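Local coordinates for acyltransferase (Streptococcus pneumoniae, PDB 5UG1), which transfers acetyl groups to peptidoglycan as the catalytic domain of O-acetyltransferase A, probably through a serine-based acyl-enzyme mechanism, at residues Y111-A116 against D126-A131. Numbering follows the deposited sequence.
Sequences YMRELA and DWNQVA. With NA (sodium ion), chain C.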
ATOM      1  N   TYR A 111       7.042 -10.854   3.779  1.00 24.96           N
ATOM      2  CA  TYR A 111       6.547 -10.804   5.151  1.00 25.77           C
ATOM      3  C   TYR A 111       5.147 -10.201   5.227  1.00 19.60           C
ATOM      4  O   TYR A 111       4.318 -10.654   6.026  1.00 26.43           O
ATOM      5  CB  TYR A 111       7.521 -10.006   6.016  1.00 25.54           C
ATOM      6  CG  TYR A 111       7.259 -10.139   7.490  1.00 25.43           C
ATOM      7  CD1 TYR A 111       7.398 -11.370   8.123  1.00 27.21           C
ATOM      8  CD2 TYR A 111       6.877  -9.046   8.251  1.00 27.81           C
ATOM      9  CE1 TYR A 111       7.155 -11.510   9.463  1.00 33.51           C
ATOM     10  CE2 TYR A 111       6.637  -9.176   9.613  1.00 34.26           C
ATOM     11  CZ  TYR A 111       6.781 -10.417  10.209  1.00 37.26           C
ATOM     12  OH  TYR A 111       6.549 -10.586  11.555  1.00 38.42           O
ATOM     13  N   MET A 112       4.878  -9.161   4.429  1.00 20.23           N
ATOM     14  CA  MET A 112       3.534  -8.591   4.351  1.00 18.05           C
ATOM     15  C   MET A 112       2.531  -9.614   3.836  1.00 18.16           C
ATOM     16  O   MET A 112       1.401  -9.681   4.324  1.00 24.70           O
ATOM     17  CB  MET A 112       3.526  -7.357   3.446  1.00 26.34           C
ATOM     18  CG  MET A 112       4.436  -6.221   3.904  1.00 19.92           C
ATOM     19  SD  MET A 112       4.699  -4.985   2.619  1.00 22.69           S
ATOM     20  CE  MET A 112       3.038  -4.295   2.544  1.00 23.30           C
ATOM     21  N   ARG A 113       2.925 -10.416   2.842  1.00 19.43           N
ATOM     22  CA  ARG A 113       2.065 -11.511   2.410  1.00 19.34           C
ATOM     23  C   ARG A 113       1.756 -12.454   3.569  1.00 29.39           C
ATOM     24  O   ARG A 113       0.622 -12.929   3.700  1.00 26.85           O
ATOM     25  CB  ARG A 113       2.712 -12.271   1.255  1.00 20.34           C
ATOM     26  CG  ARG A 113       2.826 -11.449  -0.032  1.00 22.39           C
ATOM     27  CD  ARG A 113       3.507 -12.221  -1.159  1.00 23.28           C
ATOM     28  NE  ARG A 113       3.833 -11.315  -2.254  1.00 28.68           N
ATOM     29  CZ  ARG A 113       5.067 -11.015  -2.658  1.00 26.59           C
ATOM     30  NH1 ARG A 113       6.127 -11.582  -2.095  1.00 21.41           N
ATOM     31  NH2 ARG A 113       5.240 -10.160  -3.657  1.00 23.99           N
ATOM     32  N   GLU A 114       2.741 -12.715   4.442  1.00 22.79           N
ATOM     33  CA  GLU A 114       2.506 -13.650   5.544  1.00 21.28           C
ATOM     34  C   GLU A 114       1.503 -13.080   6.525  1.00 23.26           C
ATOM     35  O   GLU A 114       0.630 -13.800   7.023  1.00 20.89           O
ATOM     36  CB  GLU A 114       3.815 -13.989   6.261  1.00 23.35           C
ATOM     37  CG  GLU A 114       4.880 -14.520   5.326  1.00 33.28           C
ATOM     38  CD  GLU A 114       6.045 -15.196   6.032  1.00 43.47           C
ATOM     39  OE1 GLU A 114       6.532 -14.678   7.060  1.00 46.48           O
ATOM     40  OE2 GLU A 114       6.473 -16.256   5.544  1.00 49.75           O
ATOM     41  N   LEU A 115       1.615 -11.783   6.804  1.00 24.33           N
ATOM     42  CA  LEU A 115       0.701 -11.133   7.723  1.00 23.82           C
ATOM     43  C   LEU A 115      -0.715 -11.118   7.162  1.00 25.93           C
ATOM     44  O   LEU A 115      -1.675 -11.378   7.891  1.00 25.15           O
ATOM     45  CB  LEU A 115       1.191  -9.711   8.025  1.00 22.20           C
ATOM     46  CG  LEU A 115       2.447  -9.594   8.892  1.00 24.66           C
ATOM     47  CD1 LEU A 115       2.895  -8.129   9.056  1.00 21.60           C
ATOM     48  CD2 LEU A 115       2.198 -10.236  10.238  1.00 26.86           C
ATOM     49  N   ALA A 116      -0.860 -10.825   5.867  1.00 25.52           N
ATOM     50  CA  ALA A 116      -2.190 -10.791   5.259  1.00 23.38           C
ATOM     51  C   ALA A 116      -2.820 -12.179   5.226  1.00 29.02           C
ATOM     52  O   ALA A 116      -4.010 -12.336   5.514  1.00 29.92           O
ATOM     53  CB  ALA A 116      -2.109 -10.204   3.851  1.00 20.39           C
ATOM     54  N   ASP A 126      -1.041  -6.879  -3.948  1.00 28.20           N
ATOM     55  CA  ASP A 126       0.321  -7.341  -4.248  1.00 24.62           C
ATOM     56  C   ASP A 126       0.892  -6.609  -5.466  1.00 27.99           C
ATOM     57  O   ASP A 126       1.111  -7.171  -6.547  1.00 23.19           O
ATOM     58  CB  ASP A 126       0.341  -8.849  -4.444  1.00 22.05           C
ATOM     59  CG  ASP A 126       1.699  -9.451  -4.131  1.00 23.34           C
ATOM     60  OD1 ASP A 126       2.698  -8.695  -4.112  1.00 23.21           O
ATOM     61  OD2 ASP A 126       1.767 -10.680  -3.890  1.00 25.39           O
ATOM     62  N   TRP A 127       1.139  -5.316  -5.256  1.00 19.74           N
ATOM     63  CA  TRP A 127       1.810  -4.506  -6.264  1.00 17.47           C
ATOM     64  C   TRP A 127       3.146  -5.118  -6.675  1.00 25.02           C
ATOM     65  O   TRP A 127       3.504  -5.114  -7.860  1.00 29.91           O
ATOM     66  CB  TRP A 127       2.001  -3.094  -5.714  1.00 15.78           C
ATOM     67  CG  TRP A 127       2.943  -2.227  -6.504  1.00 21.46           C
ATOM     68  CD1 TRP A 127       4.137  -1.714  -6.082  1.00 21.10           C
ATOM     69  CD2 TRP A 127       2.761  -1.771  -7.848  1.00 22.54           C
ATOM     70  NE1 TRP A 127       4.710  -0.967  -7.084  1.00 23.46           N
ATOM     71  CE2 TRP A 127       3.882  -0.984  -8.178  1.00 23.26           C
ATOM     72  CE3 TRP A 127       1.753  -1.952  -8.809  1.00 26.10           C
ATOM     73  CZ2 TRP A 127       4.028  -0.380  -9.435  1.00 21.51           C
ATOM     74  CZ3 TRP A 127       1.902  -1.344 -10.056  1.00 22.01           C
ATOM     75  CH2 TRP A 127       3.030  -0.575 -10.354  1.00 18.58           C
ATOM     76  N   ASN A 128       3.903  -5.636  -5.704  1.00 20.11           N
ATOM     77  CA  ASN A 128       5.165  -6.311  -6.000  1.00 22.69           C
ATOM     78  C   ASN A 128       4.987  -7.382  -7.074  1.00 25.78           C
ATOM     79  O   ASN A 128       5.746  -7.439  -8.046  1.00 20.29           O
ATOM     80  CB  ASN A 128       5.726  -6.928  -4.714  1.00 24.61           C
ATOM     81  CG  ASN A 128       7.029  -7.665  -4.931  1.00 24.84           C
ATOM     82  OD1 ASN A 128       7.038  -8.832  -5.331  1.00 25.65           O
ATOM     83  ND2 ASN A 128       8.142  -6.992  -4.645  1.00 23.63           N
ATOM     84  N   GLN A 129       3.982  -8.244  -6.914  1.00 21.57           N
ATOM     85  CA  GLN A 129       3.755  -9.295  -7.899  1.00 24.43           C
ATOM     86  C   GLN A 129       3.317  -8.722  -9.240  1.00 24.71           C
ATOM     87  O   GLN A 129       3.803  -9.162 -10.288  1.00 28.92           O
ATOM     88  CB  GLN A 129       2.721 -10.288  -7.373  1.00 26.84           C
ATOM     89  CG  GLN A 129       2.216 -11.263  -8.416  1.00 49.00           C
ATOM     90  CD  GLN A 129       1.334 -12.335  -7.805  1.00 65.49           C
ATOM     91  OE1 GLN A 129       0.683 -12.110  -6.782  1.00 67.64           O
ATOM     92  NE2 GLN A 129       1.320 -13.514  -8.418  1.00 77.03           N
ATOM     93  N   VAL A 130       2.411  -7.734  -9.228  1.00 23.43           N
ATOM     94  CA  VAL A 130       1.904  -7.148 -10.470  1.00 28.50           C
ATOM     95  C   VAL A 130       3.020  -6.414 -11.215  1.00 29.47           C
ATOM     96  O   VAL A 130       3.191  -6.575 -12.434  1.00 23.71           O
ATOM     97  CB  VAL A 130       0.707  -6.225 -10.167  1.00 29.55           C
ATOM     98  CG1 VAL A 130       0.424  -5.251 -11.335  1.00 24.16           C
ATOM     99  CG2 VAL A 130      -0.534  -7.064  -9.851  1.00 25.52           C
ATOM    100  N   ALA A 131       3.812  -5.621 -10.480  1.00 20.04           N
ATOM    101  CA  ALA A 131       4.907  -4.864 -11.082  1.00 19.09           C
ATOM    102  C   ALA A 131       5.884  -5.762 -11.825  1.00 20.99           C
ATOM    103  O   ALA A 131       6.401  -5.382 -12.878  1.00 29.65           O
ATOM    104  CB  ALA A 131       5.655  -4.082 -10.014  1.00 18.45           C
TER
HETATM  105 NA    NA C 702      -6.275 -11.967   5.738  1.00 22.54          NA
HETATM  106  O   HOH W   1      -6.190 -12.523   3.435  1.00 22.45           O
HETATM  107  O   HOH W   2      -6.494 -14.179   6.616  1.00 16.28           O
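Arg113 and Asp126 form a bidentate salt bridge in which the arginine presents the side of its guanidinium, NE and NH2, and the aspartate gives one oxygen to each nitrogen. Arg113 NE lies 2.7 Å from Asp126 OD2, and Arg113 NH2 lies 3.0 Å from Asp126 OD1. Both oxygens are met on their syn side, but the pairing is twisted: the guanidinium and carboxylate planes stand 40° apart. The chain of Arg113 is extended from CG to NE (chi2 179°), which carries the charged end from helix 102-118 across to the start of helix 127-132.

A third bond extends the grip, with Arg113 NH2 2.8 Å from Asn128 OD1. That oxygen lies in the guanidinium plane, yet NH2 sits well above the amide plane of Asn128, away from a lone-pair direction, and the N-H...O angle of 139° is the most bent of the three. The amide is fixed from elsewhere too: Lys132 NZ donates to its oxygen, while its ND2 bonds Pro92 O and Glu106 OE2.

Asp126 is also the N-cap of helix 127-132. Its OD1 accepts from Gln129 N at 3.1 Å, the amide approaching from above the carboxylate plane, and Thr91 OG1 bonds the same oxygen. At the C-terminal end of segment 111-116, Ala116 O binds the sodium ion at 2.3 Å, with Thr119 and Ile122 completing the protein's share of the site.

One carboxylate thus serves as helix cap and arginine partner, tying together the helices before and after strand 122-125, an outermost strand of the parallel sheet in this atypical alpha/beta hydrolase fold. The guanidinium and the helix N-terminus would both be expected to favour ionised Asp126, while the paired NE and NH2 bonds restrict guanidinium rotation.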